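Local coordinates for protein beta-fructofuranosidase (Arthrobacter, PDB 3WPU) that belongs to the levansucrase/invertase family, whose members, this beta-fructofuranosidase among them, are built around a five-bladed beta-propeller, at residues A[4-10]-A[34-40]; A[382-386]-A[464-468]; A[486-491]-A[500-505]. Residues are numbered along the deposited sequence.

Contact 1: A[4-10]-A[34-40]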
loop_
_atom_site.group_PDB
_atom_site.type_symbol
_atom_site.label_atom_id
_atom_site.label_comp_id
_atom_site.label_asym_id
_atom_site.label_seq_id
_atom_site.Cartn_x
_atom_site.Cartn_y
_atom_site.Cartn_z
ATOM N N LEU A 4 -8.550 17.640 22.805
ATOM C CA LEU A 4 -8.429 16.232 23.193
ATOM C C LEU A 4 -9.234 15.942 24.447
ATOM O O LEU A 4 -9.223 16.725 25.396
ATOM C CB LEU A 4 -6.969 15.847 23.456
ATOM C CG LEU A 4 -5.977 15.952 22.302
ATOM C CD1 LEU A 4 -4.570 15.573 22.749
ATOM C CD2 LEU A 4 -6.440 15.092 21.132
ATOM N N GLN A 5 -9.921 14.810 24.448
ATOM C CA GLN A 5 -10.523 14.260 25.664
ATOM C C GLN A 5 -9.401 13.860 26.606
ATOM O O GLN A 5 -8.274 13.608 26.170
ATOM C CB GLN A 5 -11.379 13.035 25.344
ATOM C CG GLN A 5 -12.490 13.301 24.351
ATOM C CD GLN A 5 -13.393 14.421 24.807
ATOM O OE1 GLN A 5 -13.985 14.342 25.886
ATOM N NE2 GLN A 5 -13.499 15.471 24.008
ATOM N N ASP A 6 -9.691 13.821 27.901
ATOM C CA ASP A 6 -8.683 13.361 28.855
ATOM C C ASP A 6 -8.326 11.900 28.551
ATOM O O ASP A 6 -9.165 11.117 28.105
ATOM C CB ASP A 6 -9.193 13.473 30.289
ATOM C CG ASP A 6 -9.374 14.910 30.750
ATOM O OD1 ASP A 6 -8.763 15.842 30.195
ATOM O OD2 ASP A 6 -10.148 15.093 31.697
ATOM N N GLY A 7 -7.067 11.534 28.773
ATOM C CA GLY A 7 -6.619 10.193 28.502
ATOM C C GLY A 7 -5.121 10.127 28.730
ATOM O O GLY A 7 -4.545 11.141 29.102
ATOM N N PRO A 8 -4.513 8.958 28.479
ATOM C CA PRO A 8 -3.068 8.850 28.686
ATOM C C PRO A 8 -2.311 9.786 27.760
ATOM O O PRO A 8 -2.767 10.089 26.670
ATOM C CB PRO A 8 -2.774 7.389 28.314
ATOM C CG PRO A 8 -3.849 7.038 27.315
ATOM C CD PRO A 8 -5.063 7.758 27.817
ATOM N N GLU A 9 -1.116 10.190 28.174
ATOM C CA GLU A 9 -0.239 10.908 27.297
ATOM C C GLU A 9 0.469 9.908 26.370
ATOM O O GLU A 9 0.629 8.756 26.703
ATOM C CB GLU A 9 0.756 11.713 28.132
ATOM C CG GLU A 9 0.036 12.809 28.912
ATOM C CD GLU A 9 0.966 13.792 29.536
ATOM O OE1 GLU A 9 2.013 14.066 28.910
ATOM O OE2 GLU A 9 0.639 14.307 30.627
ATOM N N PRO A 10 0.826 10.351 25.157
ATOM C CA PRO A 10 1.454 9.477 24.190
ATOM C C PRO A 10 2.897 9.240 24.595
ATOM O O PRO A 10 3.453 10.014 25.370
ATOM C CB PRO A 10 1.372 10.268 22.884
ATOM C CG PRO A 10 1.270 11.678 23.301
ATOM C CD PRO A 10 0.504 11.664 24.582
ATOM N N ARG A 34 -4.059 5.003 21.986
ATOM C CA ARG A 34 -5.191 5.562 22.746
ATOM C C ARG A 34 -5.429 7.034 22.448
ATOM O O ARG A 34 -6.500 7.564 22.710
ATOM C CB ARG A 34 -5.076 5.273 24.254
ATOM C CG ARG A 34 -5.303 3.805 24.565
ATOM C CD ARG A 34 -5.084 3.437 26.026
ATOM N NE ARG A 34 -6.011 4.112 26.937
ATOM C CZ ARG A 34 -5.872 4.169 28.266
ATOM N NH1 ARG A 34 -4.819 3.626 28.874
ATOM N NH2 ARG A 34 -6.780 4.820 28.993
ATOM N N GLN A 35 -4.455 7.700 21.832
ATOM C CA GLN A 35 -4.678 9.063 21.356
ATOM C C GLN A 35 -5.822 9.133 20.330
ATOM O O GLN A 35 -6.501 10.137 20.234
ATOM C CB GLN A 35 -3.416 9.635 20.730
ATOM C CG GLN A 35 -2.178 9.641 21.618
ATOM C CD GLN A 35 -2.441 10.147 23.022
ATOM O OE1 GLN A 35 -2.777 11.315 23.227
ATOM N NE2 GLN A 35 -2.271 9.276 23.981
ATOM N N LEU A 36 -6.016 8.067 19.576
ATOM C CA LEU A 36 -7.117 7.979 18.599
ATOM C C LEU A 36 -8.460 8.206 19.279
ATOM O O LEU A 36 -9.355 8.843 18.703
ATOM C CB LEU A 36 -7.100 6.613 17.876
ATOM C CG LEU A 36 -5.837 6.256 17.062
ATOM C CD1 LEU A 36 -5.762 4.791 16.739
ATOM C CD2 LEU A 36 -5.779 7.095 15.790
ATOM N N GLN A 37 -8.620 7.682 20.487
ATOM C CA GLN A 37 -9.883 7.914 21.231
ATOM C C GLN A 37 -9.949 9.347 21.775
ATOM O O GLN A 37 -11.009 9.971 21.834
ATOM C CB GLN A 37 -10.037 6.907 22.374
ATOM C CG GLN A 37 -10.086 5.490 21.881
ATOM C CD GLN A 37 -9.964 4.483 22.993
ATOM O OE1 GLN A 37 -10.624 4.615 24.041
ATOM N NE2 GLN A 37 -9.116 3.475 22.788
ATOM N N ARG A 38 -8.808 9.895 22.192
ATOM C CA ARG A 38 -8.786 11.263 22.698
ATOM C C ARG A 38 -9.168 12.275 21.626
ATOM O O ARG A 38 -9.708 13.320 21.936
ATOM C CB ARG A 38 -7.390 11.610 23.248
ATOM C CG ARG A 38 -6.965 10.765 24.436
ATOM C CD ARG A 38 -5.626 11.214 25.025
ATOM N NE ARG A 38 -5.735 12.510 25.696
ATOM C CZ ARG A 38 -4.712 13.326 25.942
ATOM N NH1 ARG A 38 -3.481 13.010 25.566
ATOM N NH2 ARG A 38 -4.913 14.495 26.562
ATOM N N MET A 39 -8.850 11.965 20.367
ATOM C CA MET A 39 -9.084 12.862 19.260
ATOM C C MET A 39 -10.534 12.801 18.798
ATOM O O MET A 39 -10.960 13.665 18.058
ATOM C CB MET A 39 -8.182 12.489 18.091
ATOM C CG MET A 39 -6.682 12.671 18.331
ATOM S SD MET A 39 -5.703 11.675 17.171
ATOM C CE MET A 39 -6.890 11.793 15.812
ATOM N N SER A 40 -11.268 11.792 19.248
ATOM C CA SER A 40 -12.639 11.577 18.785
ATOM C C SER A 40 -13.600 12.439 19.577
ATOM O O SER A 40 -13.378 12.709 20.758
ATOM C CB SER A 40 -13.004 10.100 18.934
ATOM O OG SER A 40 -14.332 9.828 18.481
HETATM O O HOH W 1 -7.024 16.451 27.208
HETATM O O HOH W 2 -12.122 15.274 21.319
#

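Contact 2: A[382-386]-A[464-468]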
loop_
_atom_site.group_PDB
_atom_site.type_symbol
_atom_site.label_atom_id
_atom_site.label_comp_id
_atom_site.label_asym_id
_atom_site.label_seq_id
_atom_site.Cartn_x
_atom_site.Cartn_y
_atom_site.Cartn_z
ATOM N N TYR A 382 10.509 5.713 15.571
ATOM C CA TYR A 382 9.458 6.399 14.843
ATOM C C TYR A 382 8.449 7.093 15.767
ATOM O O TYR A 382 8.050 6.540 16.800
ATOM C CB TYR A 382 8.701 5.404 13.971
ATOM C CG TYR A 382 9.347 5.081 12.639
ATOM C CD1 TYR A 382 10.048 3.884 12.438
ATOM C CD2 TYR A 382 9.250 5.975 11.564
ATOM C CE1 TYR A 382 10.658 3.598 11.216
ATOM C CE2 TYR A 382 9.836 5.677 10.339
ATOM C CZ TYR A 382 10.531 4.485 10.168
ATOM O OH TYR A 382 11.088 4.247 8.925
ATOM N N GLN A 383 8.071 8.298 15.363
ATOM C CA GLN A 383 7.037 9.070 16.015
ATOM C C GLN A 383 5.745 8.838 15.239
ATOM O O GLN A 383 5.649 9.284 14.097
ATOM C CB GLN A 383 7.386 10.545 15.926
ATOM C CG GLN A 383 6.321 11.493 16.424
ATOM C CD GLN A 383 5.981 11.211 17.874
ATOM O OE1 GLN A 383 6.847 11.315 18.757
ATOM N NE2 GLN A 383 4.762 10.773 18.125
ATOM N N PRO A 384 4.760 8.178 15.855
ATOM C CA PRO A 384 3.463 8.118 15.164
ATOM C C PRO A 384 2.879 9.496 14.921
ATOM O O PRO A 384 2.985 10.385 15.775
ATOM C CB PRO A 384 2.599 7.326 16.142
ATOM C CG PRO A 384 3.546 6.494 16.927
ATOM C CD PRO A 384 4.710 7.448 17.129
ATOM N N LEU A 385 2.285 9.699 13.752
ATOM C CA LEU A 385 1.874 11.039 13.322
ATOM C C LEU A 385 0.664 11.558 14.086
ATOM O O LEU A 385 -0.106 10.765 14.676
ATOM C CB LEU A 385 1.556 11.060 11.818
ATOM C CG LEU A 385 2.703 10.696 10.882
ATOM C CD1 LEU A 385 2.158 10.413 9.496
ATOM C CD2 LEU A 385 3.772 11.780 10.868
ATOM N N ASN A 386 0.515 12.882 14.094
ATOM C CA ASN A 386 -0.695 13.556 14.601
ATOM C C ASN A 386 -0.990 13.269 16.081
ATOM O O ASN A 386 -1.872 12.486 16.438
ATOM C CB ASN A 386 -1.878 13.243 13.660
ATOM C CG ASN A 386 -1.615 13.746 12.256
ATOM O OD1 ASN A 386 -1.679 12.998 11.248
ATOM N ND2 ASN A 386 -1.274 14.980 12.177
ATOM N N PRO A 464 7.031 18.190 11.045
ATOM C CA PRO A 464 7.066 16.935 10.287
ATOM C C PRO A 464 6.135 15.843 10.796
ATOM O O PRO A 464 5.854 14.893 10.043
ATOM C CB PRO A 464 8.524 16.469 10.441
ATOM C CG PRO A 464 9.278 17.690 10.773
ATOM C CD PRO A 464 8.360 18.517 11.603
ATOM N N THR A 465 5.669 15.968 12.037
ATOM C CA THR A 465 4.811 14.965 12.661
ATOM C C THR A 465 3.339 15.178 12.348
ATOM O O THR A 465 2.530 14.389 12.801
ATOM C CB THR A 465 4.966 14.908 14.201
ATOM O OG1 THR A 465 4.333 16.038 14.821
ATOM C CG2 THR A 465 6.444 14.846 14.604
ATOM N N LYS A 466 3.003 16.260 11.639
ATOM C CA LYS A 466 1.609 16.629 11.371
ATOM C C LYS A 466 1.269 16.426 9.889
ATOM O O LYS A 466 2.072 16.736 9.007
ATOM C CB LYS A 466 1.404 18.094 11.755
ATOM C CG LYS A 466 -0.038 18.561 11.792
ATOM C CD LYS A 466 -0.147 19.858 12.604
ATOM C CE LYS A 466 -1.432 20.601 12.302
ATOM N NZ LYS A 466 -2.605 19.872 12.850
ATOM N N THR A 467 0.044 15.973 9.618
ATOM C CA THR A 467 -0.477 15.918 8.272
ATOM C C THR A 467 -1.875 16.526 8.273
ATOM O O THR A 467 -2.502 16.634 9.330
ATOM C CB THR A 467 -0.588 14.464 7.731
ATOM O OG1 THR A 467 -1.603 13.733 8.450
ATOM C CG2 THR A 467 0.707 13.741 7.846
ATOM N N ALA A 468 -2.348 16.917 7.092
ATOM C CA ALA A 468 -3.678 17.501 6.948
ATOM C C ALA A 468 -4.210 17.234 5.570
ATOM O O ALA A 468 -3.548 17.491 4.561
ATOM C CB ALA A 468 -3.657 19.006 7.197
#

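Contact 3: A[486-491]-A[500-505]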
loop_
_atom_site.group_PDB
_atom_site.type_symbol
_atom_site.label_atom_id
_atom_site.label_comp_id
_atom_site.label_asym_id
_atom_site.label_seq_id
_atom_site.Cartn_x
_atom_site.Cartn_y
_atom_site.Cartn_z
ATOM N N ALA A 486 1.532 9.484 -13.573
ATOM C CA ALA A 486 2.981 9.318 -13.724
ATOM C C ALA A 486 3.640 10.689 -13.652
ATOM O O ALA A 486 3.164 11.629 -14.286
ATOM C CB ALA A 486 3.294 8.648 -15.048
ATOM N N ASN A 487 4.723 10.803 -12.881
ATOM C CA ASN A 487 5.533 12.024 -12.873
ATOM C C ASN A 487 6.870 11.839 -13.582
ATOM O O ASN A 487 7.627 12.795 -13.738
ATOM C CB ASN A 487 5.739 12.547 -11.441
ATOM C CG ASN A 487 6.483 11.570 -10.568
ATOM O OD1 ASN A 487 6.040 10.432 -10.373
ATOM N ND2 ASN A 487 7.617 11.997 -10.025
ATOM N N LYS A 488 7.143 10.626 -14.046
ATOM C CA LYS A 488 8.303 10.372 -14.901
ATOM C C LYS A 488 7.824 9.598 -16.116
ATOM O O LYS A 488 6.868 8.838 -16.046
ATOM C CB LYS A 488 9.380 9.585 -14.169
ATOM C CG LYS A 488 9.951 10.299 -12.958
ATOM C CD LYS A 488 10.766 11.531 -13.314
ATOM C CE LYS A 488 11.449 12.103 -12.079
ATOM N NZ LYS A 488 12.062 13.437 -12.358
ATOM N N HIS A 489 8.494 9.813 -17.234
ATOM C CA HIS A 489 8.077 9.248 -18.509
ATOM C C HIS A 489 9.252 8.594 -19.179
ATOM O O HIS A 489 10.213 9.267 -19.556
ATOM C CB HIS A 489 7.498 10.359 -19.376
ATOM C CG HIS A 489 6.473 11.152 -18.649
ATOM N ND1 HIS A 489 5.172 10.713 -18.489
ATOM C CD2 HIS A 489 6.583 12.291 -17.927
ATOM C CE1 HIS A 489 4.512 11.589 -17.752
ATOM N NE2 HIS A 489 5.346 12.548 -17.393
ATOM N N LEU A 490 9.172 7.272 -19.293
ATOM C CA LEU A 490 10.210 6.489 -19.923
ATOM C C LEU A 490 9.945 6.435 -21.417
ATOM O O LEU A 490 8.816 6.167 -21.864
ATOM C CB LEU A 490 10.231 5.074 -19.325
ATOM C CG LEU A 490 11.296 4.130 -19.876
ATOM C CD1 LEU A 490 12.692 4.691 -19.655
ATOM C CD2 LEU A 490 11.186 2.757 -19.235
ATOM N N PHE A 491 10.993 6.722 -22.193
ATOM C CA PHE A 491 10.963 6.524 -23.631
ATOM C C PHE A 491 12.076 5.555 -23.964
ATOM O O PHE A 491 13.232 5.825 -23.654
ATOM C CB PHE A 491 11.143 7.857 -24.342
ATOM C CG PHE A 491 10.029 8.809 -24.093
ATOM C CD1 PHE A 491 8.752 8.509 -24.550
ATOM C CD2 PHE A 491 10.232 9.986 -23.395
ATOM C CE1 PHE A 491 7.697 9.383 -24.320
ATOM C CE2 PHE A 491 9.185 10.864 -23.166
ATOM C CZ PHE A 491 7.917 10.561 -23.628
ATOM N N VAL A 500 12.112 11.029 -18.427
ATOM C CA VAL A 500 12.088 12.488 -18.325
ATOM C C VAL A 500 10.892 13.008 -17.522
ATOM O O VAL A 500 9.942 12.284 -17.252
ATOM C CB VAL A 500 12.103 13.128 -19.732
ATOM C CG1 VAL A 500 13.296 12.641 -20.536
ATOM C CG2 VAL A 500 10.819 12.823 -20.482
ATOM N N SER A 501 10.953 14.285 -17.158
ATOM C CA SER A 501 9.895 14.936 -16.393
ATOM C C SER A 501 8.676 15.194 -17.254
ATOM O O SER A 501 8.719 15.038 -18.476
ATOM C CB SER A 501 10.414 16.268 -15.850
ATOM O OG SER A 501 10.691 17.138 -16.937
ATOM N N ASP A 502 7.581 15.590 -16.609
ATOM C CA ASP A 502 6.370 15.984 -17.310
ATOM C C ASP A 502 6.740 17.070 -18.347
ATOM O O ASP A 502 6.402 16.958 -19.511
ATOM C CB ASP A 502 5.331 16.584 -16.345
ATOM C CG ASP A 502 4.680 15.554 -15.409
ATOM O OD1 ASP A 502 4.875 14.331 -15.563
ATOM O OD2 ASP A 502 3.963 16.001 -14.490
ATOM N N GLU A 503 7.437 18.101 -17.872
ATOM C CA GLU A 503 7.796 19.287 -18.664
ATOM C C GLU A 503 8.667 18.910 -19.861
ATOM O O GLU A 503 8.420 19.346 -20.996
ATOM C CB GLU A 503 8.533 20.311 -17.783
ATOM C CG GLU A 503 7.664 21.006 -16.730
ATOM C CD GLU A 503 7.159 20.088 -15.617
ATOM O OE1 GLU A 503 7.854 19.096 -15.247
ATOM O OE2 GLU A 503 6.040 20.364 -15.116
ATOM N N ALA A 504 9.687 18.100 -19.596
ATOM C CA ALA A 504 10.568 17.620 -20.647
ATOM C C ALA A 504 9.799 16.811 -21.692
ATOM O O ALA A 504 9.955 17.040 -22.896
ATOM C CB ALA A 504 11.706 16.807 -20.052
ATOM N N ALA A 505 8.953 15.888 -21.241
ATOM C CA ALA A 505 8.164 15.061 -22.159
ATOM C C ALA A 505 7.332 15.924 -23.104
ATOM O O ALA A 505 7.263 15.646 -24.303
ATOM C CB ALA A 505 7.264 14.091 -21.394
HETATM O O HOH W 3 2.682 14.142 -13.189
HETATM O O HOH W 4 7.522 15.581 -13.738
#

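Contact 1: A[4-10]-A[34-40]
Arg38 and Gln5 clasp each other twice: Arg38 NE donates to Gln5 O (2.8 Å), and Gln5 N donates back to Arg38 O (2.9 Å). Further along, Gln35 NE2 gives a nearly straight bond to Pro8 O (2.9 Å) while also reaching Ala31 O one turn earlier, and Arg38 NH1 donates to Gln35 OE1 (3.0 Å), so the two side chains brace each other. Water 1 links Leu4 O to Arg38 NH2, and water 2 lies between Gln5 NE2 and Ser40 O. The 4-10 segment is an extended, irregular N-terminal arm laid along helix 30-38, whose Gln35 and Arg38 side chains take up backbone carbonyls of the arm. Around these bonds, Leu4 CD1 covers one face of the Arg38 guanidinium (3.9 Å to Arg38 CZ) and Gly7 O the opposite face; a CB on Gly7 would run into Arg38 CG. Leu4 CD2 packs on Met39 CG (3.7 Å). Pro8 CD sits over the Arg34 guanidinium, 3.6 Å from Arg34 NH2, while Arg34 NH1 is hydrogen-bonded to Tyr283 OH and Tyr289 O.

Contact 2: A[382-386]-A[464-468]
Leu385, in the m,t rotamer, turns its isobutyl group toward 464-468 although its CA-to-CB bond points sideways. Its CD2 lies 3.8 Å from Pro464 O and its CD1 4.0 Å from Thr467 CG2, while Tyr350, Phe352 and Val374 also pack against it. Gln383 folds along its own segment: with chi1 t and chi2 p, its NE2 donates to Pro384 O, the carbonyl of the next residue (3.0 Å). This bend leaves the aliphatic part of the chain facing the partner, with Gln383 CG 3.8 Å from Thr465 CG2. The p rotamer of Thr465 goes with a bond from its OG1 to Asp463, so methyl and hydroxyl serve different neighbours. Asn386, chi1 m on a backbone of positive phi, extends its side chain across to Lys466 and Thr467, whereas the Lys466 chain leads off into the open. One backbone bond, Asn386 N to Thr465 O (2.8 Å, 170°), ties the segments, and Leu385 CA lies 3.5 Å from Thr465 O as well. The segments form no ladder: strand 383-384 pairs with 369-375, and strand 467-469 is the outermost strand of another antiparallel sheet; such a seam between two successive sheets is consistent with the junction of neighbouring blades in a beta-propeller.

Contact 3: A[486-491]-A[500-505]
A very short hydrogen bond stands out: His489 NE2 donates to Asp502 OD1 at 2.6 Å with an angle of 164°, the carboxylate meeting the imidazole near its ring plane. At the other nitrogen, His489 ND1 is bonded to Ser89 OG in strand 88-90, which leaves the ring fixed on both sides. Two waters thicken this polar corner. Water 3 lies 2.6 Å from Asp502 OD2 and 2.8 Å from Ala486 O, and water 4 joins Asn487 O to Asp502 N, an amide of the first helical turn. The same histidine is also the point where the backbones pair. His489 and Val500 form an antiparallel hydrogen-bonded pair, His489 N to Val500 O (2.9 Å) and Val500 N to His489 O (2.8 Å), with their side chains on one face of the sheet. Just before it, Lys488 CA makes a CH...O contact with Val500 O (3.4 Å). The ring edge of Phe491 meets Val500, CE2 of Phe491 being 3.7 Å from Val500 CG2, and approaches Ala505 CB at 4.2 Å; Phe516 adds an edge-to-face partner. After Val500 the chain turns into a helix, with Ser501 as N-cap, its OG accepting from Ala504 N (3.0 Å). The whole is a beta hairpin, strands 488-493 and 496-500, whose second strand runs straight into an N-capped helix packed back against the first.

Along the chain the three contacts follow in series, each closing before the next opens. Contacts 1 and 2 are neighbours, their centres 15 Å apart, and they touch where Met39 SD packs 4.0 Å from Asn386 O; Ser389 borders both. The N-terminal arm continues the link, since His13 and Gln15 lie against contact 2, and so it overlies the seam between sheets 340-394 and 423-469. Contact 3 stands apart, its centre 31 Å from that of contact 2 and 44 Å from that of contact 1. There the hairpin adds to strand 88-90 of an earlier sheet, so the chain's two terminal regions are fastened to widely separated parts of the molecule.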